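Local coordinates for protein haloacid dehalogenase-like hydrolase (Salmonella enterica subsp. enterica serovar Typhi, PDB 4EZE) that probably hydrolyses O-phosphoserine to serine and phosphate, the last step of serine biosynthesis, with magnesium as cofactor, at residues D116-A121 against C268-N273; N172-R177 against D206-R211; T179-L184 against H304-L309; A199-G204 against A245-T250; T283-K288 against H299-H304. All blocks are in the same frame, centred on the assembly; numbering follows the deposited sequence.

Contact 1 (D116-A121 against C268-N273). With NA (sodium ion), chain D.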
# COMPACT_ATOMS: atom_id res chain seq x y z
N ASP A 116 -2.58 -4.98 6.92
CA ASP A 116 -4.04 -4.95 6.91
C ASP A 116 -4.61 -3.96 5.89
O ASP A 116 -4.18 -2.82 5.83
CB ASP A 116 -4.58 -4.62 8.30
CG ASP A 116 -4.30 -5.72 9.32
OD1 ASP A 116 -4.20 -6.90 8.93
OD2 ASP A 116 -4.16 -5.38 10.51
N SER A 117 -5.59 -4.41 5.12
CA SER A 117 -6.28 -3.56 4.16
C SER A 117 -5.32 -3.01 3.10
O SER A 117 -5.66 -2.11 2.33
CB SER A 117 -7.06 -2.44 4.87
OG SER A 117 -8.07 -3.00 5.69
N THR A 118 -4.11 -3.54 3.07
CA THR A 118 -3.18 -3.24 1.99
C THR A 118 -2.72 -4.52 1.31
O THR A 118 -3.25 -4.90 0.26
CB THR A 118 -2.00 -2.39 2.48
OG1 THR A 118 -2.50 -1.15 3.00
CG2 THR A 118 -1.05 -2.08 1.31
N PHE A 119 -1.77 -5.22 1.91
CA PHE A 119 -1.32 -6.50 1.36
C PHE A 119 -2.45 -7.52 1.38
O PHE A 119 -2.61 -8.31 0.46
CB PHE A 119 -0.13 -7.01 2.13
CG PHE A 119 0.63 -8.09 1.44
CD1 PHE A 119 1.67 -7.77 0.55
CD2 PHE A 119 0.35 -9.43 1.69
CE1 PHE A 119 2.38 -8.78 -0.09
CE2 PHE A 119 1.06 -10.45 1.06
CZ PHE A 119 2.08 -10.12 0.16
N ILE A 120 -3.27 -7.50 2.43
CA ILE A 120 -4.43 -8.38 2.52
C ILE A 120 -5.65 -7.49 2.57
O ILE A 120 -5.54 -6.35 2.99
CB ILE A 120 -4.38 -9.31 3.75
CG1 ILE A 120 -4.25 -8.51 5.05
CG2 ILE A 120 -3.21 -10.28 3.64
CD1 ILE A 120 -4.41 -9.37 6.29
N ALA A 121 -6.81 -7.98 2.12
CA ALA A 121 -8.00 -7.13 2.14
C ALA A 121 -8.51 -6.91 3.57
O ALA A 121 -9.15 -5.89 3.87
CB ALA A 121 -9.10 -7.70 1.26
N CYS A 268 3.62 1.23 0.17
CA CYS A 268 2.18 1.23 -0.16
C CYS A 268 1.39 1.08 1.13
O CYS A 268 1.74 0.27 1.98
CB CYS A 268 1.83 0.02 -1.01
SG CYS A 268 2.81 -0.21 -2.50
N GLY A 269 0.30 1.83 1.28
CA GLY A 269 -0.52 1.74 2.49
C GLY A 269 -1.88 2.37 2.25
O GLY A 269 -2.08 3.05 1.25
N ASP A 270 -2.79 2.14 3.19
CA ASP A 270 -4.15 2.65 3.10
C ASP A 270 -4.52 3.63 4.23
O ASP A 270 -5.44 4.45 4.05
CB ASP A 270 -5.12 1.49 3.24
CG ASP A 270 -5.08 0.90 4.63
OD1 ASP A 270 -4.02 0.37 5.02
OD2 ASP A 270 -6.10 1.00 5.35
N GLY A 271 -3.85 3.54 5.38
CA GLY A 271 -4.32 4.24 6.62
C GLY A 271 -3.41 5.32 7.19
O GLY A 271 -2.22 5.39 6.86
N ALA A 272 -3.99 6.15 8.05
CA ALA A 272 -3.23 7.23 8.67
C ALA A 272 -1.92 6.75 9.31
O ALA A 272 -0.94 7.46 9.25
CB ALA A 272 -4.08 7.98 9.69
N ASN A 273 -1.91 5.56 9.92
CA ASN A 273 -0.66 5.11 10.55
C ASN A 273 0.43 4.75 9.53
O ASN A 273 1.52 4.36 9.91
CB ASN A 273 -0.89 3.98 11.57
CG ASN A 273 -1.63 2.80 10.99
OD1 ASN A 273 -1.44 2.45 9.81
ND2 ASN A 273 -2.47 2.18 11.80
NA NA D . -3.45 -0.80 6.98
O HOH W 1 -3.52 0.96 8.16
O HOH W 2 -5.58 -0.82 8.33

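Contact 2 (N172-R177 against D206-R211)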
# COMPACT_ATOMS: atom_id res chain seq x y z
N ASN A 172 -3.92 -19.24 13.39
CA ASN A 172 -3.43 -19.77 12.14
C ASN A 172 -4.58 -19.93 11.16
O ASN A 172 -4.45 -19.64 9.98
CB ASN A 172 -2.72 -21.10 12.35
CG ASN A 172 -1.30 -20.93 12.85
OD1 ASN A 172 -0.63 -19.96 12.53
ND2 ASN A 172 -0.84 -21.89 13.63
N ALA A 173 -5.71 -20.41 11.67
CA ALA A 173 -6.89 -20.58 10.85
C ALA A 173 -7.38 -19.25 10.32
O ALA A 173 -7.77 -19.14 9.17
CB ALA A 173 -7.97 -21.27 11.63
N VAL A 174 -7.37 -18.24 11.18
CA VAL A 174 -7.81 -16.91 10.77
C VAL A 174 -6.88 -16.37 9.71
O VAL A 174 -7.31 -15.77 8.73
CB VAL A 174 -7.85 -15.96 11.96
CG1 VAL A 174 -8.16 -14.56 11.49
CG2 VAL A 174 -8.87 -16.42 12.96
N CYS A 175 -5.59 -16.59 9.90
CA CYS A 175 -4.58 -16.15 8.95
C CYS A 175 -4.78 -16.85 7.61
O CYS A 175 -4.63 -16.24 6.57
CB CYS A 175 -3.19 -16.44 9.48
SG CYS A 175 -1.89 -15.80 8.46
N ASP A 176 -5.12 -18.12 7.67
CA ASP A 176 -5.31 -18.93 6.47
C ASP A 176 -6.43 -18.43 5.58
O ASP A 176 -6.35 -18.53 4.37
CB ASP A 176 -5.50 -20.40 6.83
CG ASP A 176 -4.19 -21.09 7.16
OD1 ASP A 176 -3.15 -20.41 7.19
OD2 ASP A 176 -4.20 -22.31 7.39
N ARG A 177 -7.50 -17.92 6.17
CA ARG A 177 -8.62 -17.43 5.38
C ARG A 177 -8.51 -15.97 4.92
O ARG A 177 -9.41 -15.44 4.27
CB ARG A 177 -9.95 -17.70 6.08
CG ARG A 177 -10.19 -16.92 7.33
CD ARG A 177 -11.64 -17.06 7.75
NE ARG A 177 -12.06 -15.97 8.61
CZ ARG A 177 -12.18 -16.07 9.93
NH1 ARG A 177 -11.92 -17.22 10.52
NH2 ARG A 177 -12.56 -15.03 10.64
N ASP A 206 2.80 -10.52 14.67
CA ASP A 206 3.90 -11.19 13.99
C ASP A 206 3.49 -12.56 13.50
O ASP A 206 4.08 -13.09 12.55
CB ASP A 206 5.09 -11.34 14.94
CG ASP A 206 4.72 -12.09 16.23
OD1 ASP A 206 3.95 -11.55 17.07
OD2 ASP A 206 5.24 -13.21 16.42
N ILE A 207 2.53 -13.19 14.15
CA ILE A 207 2.19 -14.52 13.68
C ILE A 207 1.64 -14.40 12.27
O ILE A 207 2.00 -15.18 11.40
CB ILE A 207 1.20 -15.25 14.61
CG1 ILE A 207 1.07 -16.70 14.18
CG2 ILE A 207 -0.14 -14.57 14.61
CD1 ILE A 207 0.26 -17.54 15.11
N PHE A 208 0.79 -13.41 12.05
CA PHE A 208 0.28 -13.16 10.71
C PHE A 208 1.36 -12.69 9.75
O PHE A 208 1.45 -13.17 8.63
CB PHE A 208 -0.82 -12.11 10.75
CG PHE A 208 -2.13 -12.63 11.23
CD1 PHE A 208 -2.24 -13.22 12.46
CD2 PHE A 208 -3.25 -12.52 10.45
CE1 PHE A 208 -3.44 -13.70 12.90
CE2 PHE A 208 -4.46 -12.99 10.89
CZ PHE A 208 -4.55 -13.58 12.12
N THR A 209 2.18 -11.75 10.20
CA THR A 209 3.18 -11.15 9.35
C THR A 209 4.22 -12.12 8.85
O THR A 209 4.53 -12.16 7.67
CB THR A 209 3.90 -10.03 10.10
OG1 THR A 209 2.96 -9.02 10.45
CG2 THR A 209 4.97 -9.43 9.24
N GLN A 210 4.75 -12.93 9.76
CA GLN A 210 5.74 -13.92 9.38
C GLN A 210 5.15 -14.98 8.48
O GLN A 210 5.77 -15.42 7.53
CB GLN A 210 6.39 -14.53 10.62
CG GLN A 210 7.18 -13.53 11.43
CD GLN A 210 8.09 -12.68 10.59
OE1 GLN A 210 8.75 -13.17 9.68
NE2 GLN A 210 8.15 -11.40 10.89
N ARG A 211 3.93 -15.39 8.79
CA ARG A 211 3.24 -16.41 8.02
C ARG A 211 3.02 -15.93 6.59
O ARG A 211 3.21 -16.67 5.63
CB ARG A 211 1.93 -16.75 8.70
CG ARG A 211 1.36 -18.11 8.36
CD ARG A 211 0.37 -18.54 9.42
NE ARG A 211 -0.62 -19.47 8.89
CZ ARG A 211 -0.54 -20.79 9.01
NH1 ARG A 211 0.48 -21.33 9.65
NH2 ARG A 211 -1.49 -21.55 8.50

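Contact 3 (T179-L184 against H304-L309)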
# COMPACT_ATOMS: atom_id res chain seq x y z
N THR A 179 -7.28 -12.90 2.60
CA THR A 179 -7.11 -12.89 1.15
C THR A 179 -6.13 -11.84 0.68
O THR A 179 -6.21 -10.67 1.07
CB THR A 179 -8.45 -12.70 0.42
OG1 THR A 179 -9.20 -11.68 1.09
CG2 THR A 179 -9.26 -14.01 0.46
N LEU A 180 -5.18 -12.29 -0.13
CA LEU A 180 -4.27 -11.42 -0.85
C LEU A 180 -5.06 -10.35 -1.57
O LEU A 180 -6.10 -10.66 -2.16
CB LEU A 180 -3.56 -12.24 -1.90
CG LEU A 180 -2.18 -11.67 -2.12
CD1 LEU A 180 -1.71 -11.26 -0.75
CD2 LEU A 180 -1.25 -12.69 -2.74
N SER A 181 -4.59 -9.10 -1.53
CA SER A 181 -5.21 -8.02 -2.29
C SER A 181 -4.90 -8.28 -3.75
O SER A 181 -3.82 -8.77 -4.07
CB SER A 181 -4.65 -6.65 -1.90
OG SER A 181 -5.26 -6.16 -0.71
N PRO A 182 -5.86 -7.94 -4.64
CA PRO A 182 -5.79 -8.19 -6.08
C PRO A 182 -4.51 -7.66 -6.74
O PRO A 182 -4.09 -6.54 -6.47
CB PRO A 182 -7.02 -7.44 -6.64
CG PRO A 182 -7.65 -6.70 -5.49
CD PRO A 182 -7.12 -7.28 -4.22
N GLY A 183 -3.91 -8.49 -7.59
CA GLY A 183 -2.82 -8.07 -8.48
C GLY A 183 -1.44 -8.42 -7.95
O GLY A 183 -0.42 -8.30 -8.66
N LEU A 184 -1.39 -8.84 -6.69
CA LEU A 184 -0.11 -9.10 -6.02
C LEU A 184 0.53 -10.39 -6.52
O LEU A 184 1.74 -10.45 -6.71
CB LEU A 184 -0.29 -9.11 -4.50
CG LEU A 184 -0.47 -7.69 -3.95
CD1 LEU A 184 -1.06 -7.68 -2.54
CD2 LEU A 184 0.87 -6.99 -3.94
N HIS A 304 -8.11 -0.33 -9.55
CA HIS A 304 -7.55 -1.54 -10.12
C HIS A 304 -6.75 -2.22 -9.04
O HIS A 304 -6.93 -1.90 -7.88
CB HIS A 304 -6.69 -1.22 -11.35
CG HIS A 304 -7.49 -0.69 -12.50
ND1 HIS A 304 -7.83 0.64 -12.63
CD2 HIS A 304 -8.05 -1.32 -13.57
CE1 HIS A 304 -8.56 0.81 -13.72
NE2 HIS A 304 -8.69 -0.37 -14.32
N GLY A 305 -5.88 -3.16 -9.39
CA GLY A 305 -5.13 -3.87 -8.36
C GLY A 305 -3.67 -3.50 -8.41
O GLY A 305 -3.28 -2.58 -9.11
N PHE A 306 -2.86 -4.23 -7.66
CA PHE A 306 -1.44 -3.95 -7.55
C PHE A 306 -0.67 -4.30 -8.84
O PHE A 306 0.53 -4.03 -8.95
CB PHE A 306 -0.86 -4.72 -6.37
CG PHE A 306 -1.06 -4.06 -5.04
CD1 PHE A 306 -0.36 -2.93 -4.70
CD2 PHE A 306 -1.94 -4.60 -4.13
CE1 PHE A 306 -0.55 -2.32 -3.47
CE2 PHE A 306 -2.11 -4.02 -2.88
CZ PHE A 306 -1.41 -2.88 -2.54
N GLU A 307 -1.34 -4.89 -9.82
CA GLU A 307 -0.66 -5.08 -11.11
C GLU A 307 -0.13 -3.73 -11.56
O GLU A 307 0.95 -3.65 -12.17
CB GLU A 307 -1.57 -5.72 -12.16
CG GLU A 307 -2.70 -4.82 -12.67
CD GLU A 307 -3.88 -4.77 -11.73
OE1 GLU A 307 -3.75 -5.33 -10.62
OE2 GLU A 307 -4.94 -4.18 -12.09
N LEU A 308 -0.84 -2.65 -11.21
CA LEU A 308 -0.46 -1.29 -11.64
C LEU A 308 0.90 -0.80 -11.13
O LEU A 308 1.45 0.14 -11.68
CB LEU A 308 -1.53 -0.24 -11.27
CG LEU A 308 -2.97 -0.31 -11.82
CD1 LEU A 308 -3.63 1.05 -11.70
CD2 LEU A 308 -3.00 -0.76 -13.26
N LEU A 309 1.46 -1.41 -10.09
CA LEU A 309 2.81 -1.02 -9.68
C LEU A 309 3.81 -1.17 -10.85
O LEU A 309 4.88 -0.57 -10.87
CB LEU A 309 3.29 -1.84 -8.50
CG LEU A 309 2.51 -1.67 -7.20
CD1 LEU A 309 3.07 -2.64 -6.19
CD2 LEU A 309 2.71 -0.26 -6.69

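Contact 4 (A199-G204 against A245-T250)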
# COMPACT_ATOMS: atom_id res chain seq x y z
N ALA A 199 9.03 -6.04 1.30
CA ALA A 199 8.89 -6.02 2.75
C ALA A 199 7.42 -5.84 3.14
O ALA A 199 6.67 -5.15 2.46
CB ALA A 199 9.71 -4.89 3.34
N ILE A 200 7.02 -6.49 4.23
CA ILE A 200 5.83 -6.07 4.95
C ILE A 200 6.26 -5.29 6.17
O ILE A 200 7.13 -5.74 6.91
CB ILE A 200 4.95 -7.25 5.38
CG1 ILE A 200 4.17 -7.74 4.17
CG2 ILE A 200 3.98 -6.83 6.48
CD1 ILE A 200 3.12 -8.74 4.54
N ILE A 201 5.67 -4.12 6.36
CA ILE A 201 5.90 -3.33 7.58
C ILE A 201 4.55 -2.90 8.12
O ILE A 201 3.80 -2.21 7.43
CB ILE A 201 6.77 -2.10 7.30
CG1 ILE A 201 8.11 -2.51 6.68
CG2 ILE A 201 7.03 -1.35 8.60
CD1 ILE A 201 9.06 -1.35 6.40
N SER A 202 4.24 -3.32 9.35
CA SER A 202 2.87 -3.27 9.86
C SER A 202 2.77 -3.20 11.40
O SER A 202 3.62 -3.75 12.11
CB SER A 202 2.16 -4.56 9.42
OG SER A 202 1.01 -4.81 10.23
N GLY A 203 1.70 -2.56 11.88
CA GLY A 203 1.34 -2.53 13.31
C GLY A 203 0.62 -3.78 13.79
O GLY A 203 0.16 -3.83 14.93
N GLY A 204 0.53 -4.80 12.94
CA GLY A 204 -0.20 -6.02 13.26
C GLY A 204 0.61 -7.08 13.99
O GLY A 204 1.74 -6.83 14.41
N ALA A 245 5.37 6.16 13.57
CA ALA A 245 6.75 6.64 13.45
C ALA A 245 7.73 5.45 13.38
O ALA A 245 8.73 5.47 12.64
CB ALA A 245 7.07 7.57 14.60
N ASN A 246 7.44 4.38 14.11
CA ASN A 246 8.30 3.21 13.98
C ASN A 246 8.23 2.45 12.66
O ASN A 246 9.16 1.72 12.30
CB ASN A 246 8.14 2.27 15.16
CG ASN A 246 9.21 2.48 16.20
OD1 ASN A 246 9.02 2.18 17.38
ND2 ASN A 246 10.34 3.01 15.76
N LYS A 247 7.13 2.60 11.93
CA LYS A 247 7.02 1.94 10.64
C LYS A 247 7.94 2.65 9.67
O LYS A 247 8.68 2.02 8.91
CB LYS A 247 5.57 1.90 10.17
CG LYS A 247 4.80 0.74 10.78
CD LYS A 247 3.31 1.00 10.78
CE LYS A 247 2.73 0.84 9.39
NZ LYS A 247 1.29 1.21 9.44
N LYS A 248 7.93 3.97 9.74
CA LYS A 248 8.87 4.77 8.97
C LYS A 248 10.33 4.38 9.33
O LYS A 248 11.15 4.09 8.46
CB LYS A 248 8.63 6.25 9.25
CG LYS A 248 9.82 7.11 8.88
CD LYS A 248 9.50 8.58 8.95
CE LYS A 248 10.72 9.40 8.53
NZ LYS A 248 10.40 10.82 8.78
N GLN A 249 10.62 4.37 10.61
CA GLN A 249 11.98 4.12 11.08
C GLN A 249 12.49 2.74 10.67
O GLN A 249 13.67 2.56 10.37
CB GLN A 249 12.05 4.28 12.60
CG GLN A 249 13.47 4.28 13.12
CD GLN A 249 14.21 5.50 12.65
OE1 GLN A 249 13.80 6.64 12.90
NE2 GLN A 249 15.32 5.29 11.94
N THR A 250 11.61 1.75 10.69
CA THR A 250 11.93 0.41 10.16
C THR A 250 12.26 0.51 8.67
O THR A 250 13.19 -0.12 8.18
CB THR A 250 10.73 -0.53 10.35
OG1 THR A 250 10.32 -0.51 11.72
CG2 THR A 250 11.06 -1.97 9.95
O HOH W 3 -0.43 -0.89 10.34

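Contact 5 (T283-K288 against H299-H304)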
# COMPACT_ATOMS: atom_id res chain seq x y z
N THR A 283 8.63 7.04 -3.56
CA THR A 283 7.36 6.90 -4.23
C THR A 283 6.39 6.21 -3.27
O THR A 283 6.50 5.01 -3.02
CB THR A 283 7.52 6.09 -5.51
OG1 THR A 283 8.37 6.81 -6.42
CG2 THR A 283 6.15 5.84 -6.17
N GLY A 284 5.50 7.02 -2.69
CA GLY A 284 4.50 6.56 -1.71
C GLY A 284 3.20 6.35 -2.46
O GLY A 284 2.81 7.16 -3.32
N ILE A 285 2.54 5.24 -2.18
CA ILE A 285 1.35 4.87 -2.91
C ILE A 285 0.21 4.64 -1.95
O ILE A 285 0.34 3.82 -1.06
CB ILE A 285 1.56 3.58 -3.71
CG1 ILE A 285 2.64 3.80 -4.78
CG2 ILE A 285 0.25 3.16 -4.37
CD1 ILE A 285 3.17 2.51 -5.35
N ALA A 286 -0.91 5.33 -2.16
CA ALA A 286 -2.07 5.15 -1.33
C ALA A 286 -2.98 4.15 -2.00
O ALA A 286 -3.44 4.35 -3.10
CB ALA A 286 -2.79 6.46 -1.14
N TRP A 287 -3.22 3.05 -1.32
CA TRP A 287 -4.02 1.98 -1.88
C TRP A 287 -5.43 2.04 -1.34
O TRP A 287 -5.66 1.76 -0.19
CB TRP A 287 -3.37 0.65 -1.53
CG TRP A 287 -4.25 -0.50 -1.66
CD1 TRP A 287 -4.97 -1.07 -0.68
CD2 TRP A 287 -4.52 -1.24 -2.84
NE1 TRP A 287 -5.68 -2.12 -1.16
CE2 TRP A 287 -5.42 -2.25 -2.49
CE3 TRP A 287 -4.09 -1.15 -4.15
CZ2 TRP A 287 -5.90 -3.15 -3.41
CZ3 TRP A 287 -4.57 -2.04 -5.06
CH2 TRP A 287 -5.46 -3.03 -4.69
N LYS A 288 -6.37 2.46 -2.18
CA LYS A 288 -7.78 2.44 -1.83
C LYS A 288 -7.89 3.05 -0.45
O LYS A 288 -8.56 2.53 0.42
CB LYS A 288 -8.33 1.03 -1.93
CG LYS A 288 -8.26 0.52 -3.36
CD LYS A 288 -8.93 -0.82 -3.56
CE LYS A 288 -8.88 -1.21 -5.02
NZ LYS A 288 -9.30 -2.62 -5.25
N HIS A 299 0.33 9.57 -5.47
CA HIS A 299 0.29 8.30 -6.22
C HIS A 299 -0.79 7.44 -5.58
O HIS A 299 -0.76 7.21 -4.37
CB HIS A 299 1.63 7.58 -6.12
CG HIS A 299 2.75 8.25 -6.84
ND1 HIS A 299 2.68 8.57 -8.18
CD2 HIS A 299 4.00 8.60 -6.44
CE1 HIS A 299 3.83 9.10 -8.57
NE2 HIS A 299 4.65 9.14 -7.53
N GLN A 300 -1.75 6.95 -6.37
CA GLN A 300 -2.85 6.19 -5.79
C GLN A 300 -3.30 5.07 -6.69
O GLN A 300 -3.28 5.18 -7.94
CB GLN A 300 -4.07 7.09 -5.52
CG GLN A 300 -3.81 8.32 -4.64
CD GLN A 300 -5.01 9.25 -4.59
OE1 GLN A 300 -6.07 8.92 -5.11
NE2 GLN A 300 -4.84 10.43 -3.98
N ILE A 301 -3.76 4.01 -6.07
CA ILE A 301 -4.55 3.06 -6.81
C ILE A 301 -5.94 3.03 -6.22
O ILE A 301 -6.13 2.68 -5.05
CB ILE A 301 -3.91 1.66 -6.80
CG1 ILE A 301 -2.53 1.73 -7.43
CG2 ILE A 301 -4.78 0.70 -7.60
CD1 ILE A 301 -1.69 0.50 -7.16
N ASN A 302 -6.93 3.37 -7.04
CA ASN A 302 -8.29 3.47 -6.55
C ASN A 302 -9.25 2.52 -7.20
O ASN A 302 -10.22 2.14 -6.57
CB ASN A 302 -8.82 4.91 -6.73
CG ASN A 302 -8.03 5.90 -5.91
OD1 ASN A 302 -7.72 5.59 -4.77
ND2 ASN A 302 -7.69 7.07 -6.47
N TYR A 303 -9.00 2.13 -8.45
CA TYR A 303 -9.96 1.27 -9.17
C TYR A 303 -9.37 0.01 -9.80
O TYR A 303 -10.06 -0.66 -10.56
CB TYR A 303 -10.70 2.06 -10.26
CG TYR A 303 -11.34 3.32 -9.75
CD1 TYR A 303 -12.56 3.29 -9.08
CD2 TYR A 303 -10.72 4.54 -9.92
CE1 TYR A 303 -13.13 4.45 -8.58
CE2 TYR A 303 -11.27 5.70 -9.44
CZ TYR A 303 -12.47 5.67 -8.78
OH TYR A 303 -12.97 6.87 -8.31
N HIS A 304 -8.11 -0.33 -9.55
CA HIS A 304 -7.55 -1.54 -10.12
C HIS A 304 -6.75 -2.22 -9.04
O HIS A 304 -6.93 -1.90 -7.88
CB HIS A 304 -6.69 -1.22 -11.35
CG HIS A 304 -7.49 -0.69 -12.50
ND1 HIS A 304 -7.83 0.64 -12.63
CD2 HIS A 304 -8.05 -1.32 -13.57
CE1 HIS A 304 -8.56 0.81 -13.72
NE2 HIS A 304 -8.69 -0.37 -14.32
O HOH W 4 7.43 9.24 -7.00
O HOH W 5 -6.24 5.44 -2.68

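Contact 1 (D116-A121 against C268-N273)
Thr-118 and Asp-270 meet at the close-packed end of this contact, where the threonine hydroxyl OG1 gives a weak hydrogen bond of 2.9 Å to Asp-270 OD1. Asp-270 OD1 also binds the sodium ion, at 2.4 Å, so the hydroxyl may help to position a metal ligand from the second shell. Threonine suits the place because its two branches divide the work. While OG1 faces the carboxylate, CG2, anti to the backbone N, lies 3.7 Å from Cys-268 O at the end of strand 265-269. Asp-270 CG stands between its own backbone N and carbonyl carbon (chi1 68°), which turns the carboxylate toward the metal. Its second oxygen, OD2, rests against Ser-117 CB at 3.6 Å, and Ser-117 OG bonds to Glu-123 instead. The ion also takes the backbone carbonyl Asp-116 O at 2.4 Å, and Asp-114 OD2 supplies another ligand.

The other side is looser, and waters take part in it. Two waters complete the ligands of the sodium ion, and water 1 donates to Asn-273 OD1 at 3.0 Å, so that the asparagine reaches the metal only through water. The Asp-116 side chain stays well away from segment 268-273; its OD1 accepts from Gly-124 N, while the residue binds the ion through its backbone. Asp-116 is the predicted proton donor. An aspartate side chain, a backbone carbonyl two residues further on and an aspartate just beyond a neighbouring parallel strand form the metal site characteristic of the HAD hydrolases, where sodium probably occupies the place of magnesium.

Contact 2 (N172-R177 against D206-R211)
Asp-176 OD1 is approached by two nitrogens of Arg-211 in a salt bridge between helices 168-176 and 206-216. The modelled 2.4 Å from Arg-211 NH2 to Asp-176 OD1 is so short as to be doubtful, and the bond from NE is weak. The bridge lies on a helix-helix packing that joins the helical insertion, consistent with the cap of HAD phosphatases, to the Rossmann-like core. The short helical segments cross at -48° with their axes 10.0 Å apart. Arginine suits this outer part of the interface because its chain, extended from CG to NE, carries the charge across to the other helix while its methylenes pass Cys-175 SG, which lies 3.7 Å from Arg-211 CD. The Asn-172 amide stacks over one face of the guanidinium, the planes 28° apart, and the carboxylate meets the edge.

Deeper in, Phe-208 brings its ring beneath Cys-175, a residue small enough to let helix and ring come close. Val-174 CG1 touches the ring edge at CZ, 3.8 Å away, while Ile-128 of helix 124-131 and Met-115 of helix 115-119 add apolar neighbours. The CH-pi contact sets Cys-175 CB 4.0 Å from the Phe-208 ring centroid, and SG lies over the same face.

Contact 3 (T179-L184 against H304-L309)
A type II turn from Ser-181 to Leu-184 presents Pro-182 O to Phe-306 N, and the resulting hydrogen bond of 2.9 Å is nearly straight at 170°. The residues suit the turn: proline readily adopts the bend at its second position, and glycine the positive phi (99°) at its third. Gly-305 also belongs in such a tight place, since without a side chain its CA can lie 3.4 Å from Pro-182 O.

The apolar half rests on Phe-306 and Leu-184, side by side and pointing the same way. Leu-184 CG approaches Phe-306 CD2 to 3.4 Å, and both methyls also touch the ring. Here the turn leads directly into helix 184-193, with Gly-183 as its N-cap, so the loop following the last strand of the parallel sheet packs against a helix start. At the ring edge, Ser-181 CB meets Phe-306 CE2 at 3.8 Å, leaving the serine hydroxyl to bond to Thr-118 O. The phenylalanine ring also stacks with Trp-287 and meets Phe-113 edge-to-face, which suits a large aromatic residue. Glu-307 bends back at chi2, and its OE2 accepts from Gly-305 N at 3.0 Å on the syn side, though 32° out of the carboxylate plane.

Contact 4 (A199-G204 against A245-T250)
Ile-201 places CG1 beside its backbone N (chi1 -57°), which leaves CG2 pointing at helix 244-258, where it meets Lys-247 CG at 3.8 Å. The lysine chain runs past in the opposite direction and bends at chi3 (75°), which carries CE along the backbone of 201-203 until it lies 3.8 Å from Ile-201 O. Ile-201 CD1, the longer branch, reaches Thr-250 CG2 at 4.1 Å, one helical turn on. A branched apolar residue suits a buried strand position facing a helix; threonine can face the strand because Thr-250 OG1 turns back to Asn-246 O of its own helix at 2.6 Å.

Strand and helix run nearly antiparallel (157°), the helix packing on one face of the Rossmann-like parallel sheet. Ser-202 and Lys-247 probably correspond to the motif II serine and motif III lysine of the HAD superfamily. Lysine combines two tasks here: its methylenes pack while NZ makes a salt bridge with Asp-274 and a long, weak ion pair with Asp-114, the predicted nucleophile. Water 3 accepts from Lys-247 NZ at 2.9 Å and from Gly-203 N. On the strand's far side, Ser-202 OG accepts from Gly-204 N at 2.8 Å, an ST turn.

Contact 5 (T283-K288 against H299-H304)
Parallel strands 283-287 and 299-301, joined by helix 291-296 as a beta-alpha-beta unit, pair through three backbone bonds. Ala-286 N donates to His-299 O at 2.9 Å, and Ala-286 O accepts from Ile-301 N at 3.0 Å. The third, Lys-288 N to Ile-301 O at 2.9 Å, carries the pairing beyond the first strand. Alanine suits the middle of this pairing, its small CB lying beside the chain of Gln-300.

On the opposite face, Ile-301 packs CG2 against Trp-287 CZ3 at 3.7 Å, with Ile-285 beside it. The tryptophan CG is anti to the backbone N (chi1 162°), turning the indole toward the loop after the second strand, where His-304 O lies 3.7 Å from Trp-287 CZ3. Strand 299-301 is an outermost strand of the six-stranded parallel sheet within this chain, and Phe-99 of the four-stranded antiparallel sheet touches His-299 and Ile-301. At the Thr-283 end, His-299 CD2 lies 3.5 Å from Thr-283 CG2, while Gly-284 O sits at the imidazole edge. Water 4 bridges Thr-283 OG1 and His-299 NE2. At the other end, Asn-302 ND2 donates to Gln-300 OE1 almost straight and in the amide plane, at 2.8 Å. Water 5 donates to Asn-302 OD1 and Ala-286 O.

From the N terminus, contact 1 opens at 116-121, contact 2 at 172-177, contact 3 at 179-184 and contact 4 at 199-204. Contact 2 closes first, at 206-211, followed by contact 4 at 245-250 and contact 1 at 268-273. The loop of contact 1 therefore encloses contacts 2 and 4, which cross each other. Contact 5 opens and closes between 283 and 304, within the long loop that contact 3 completes at 304-309; contact 3 also encloses contact 4 and crosses contacts 1 and 2. Contacts 1, 4 and 5 reach the same parallel sheet, contact 2 ties helix 168-176, probably of the cap, to helix 206-216, and contact 3 joins the C-terminal region to the loop before helix 184-193.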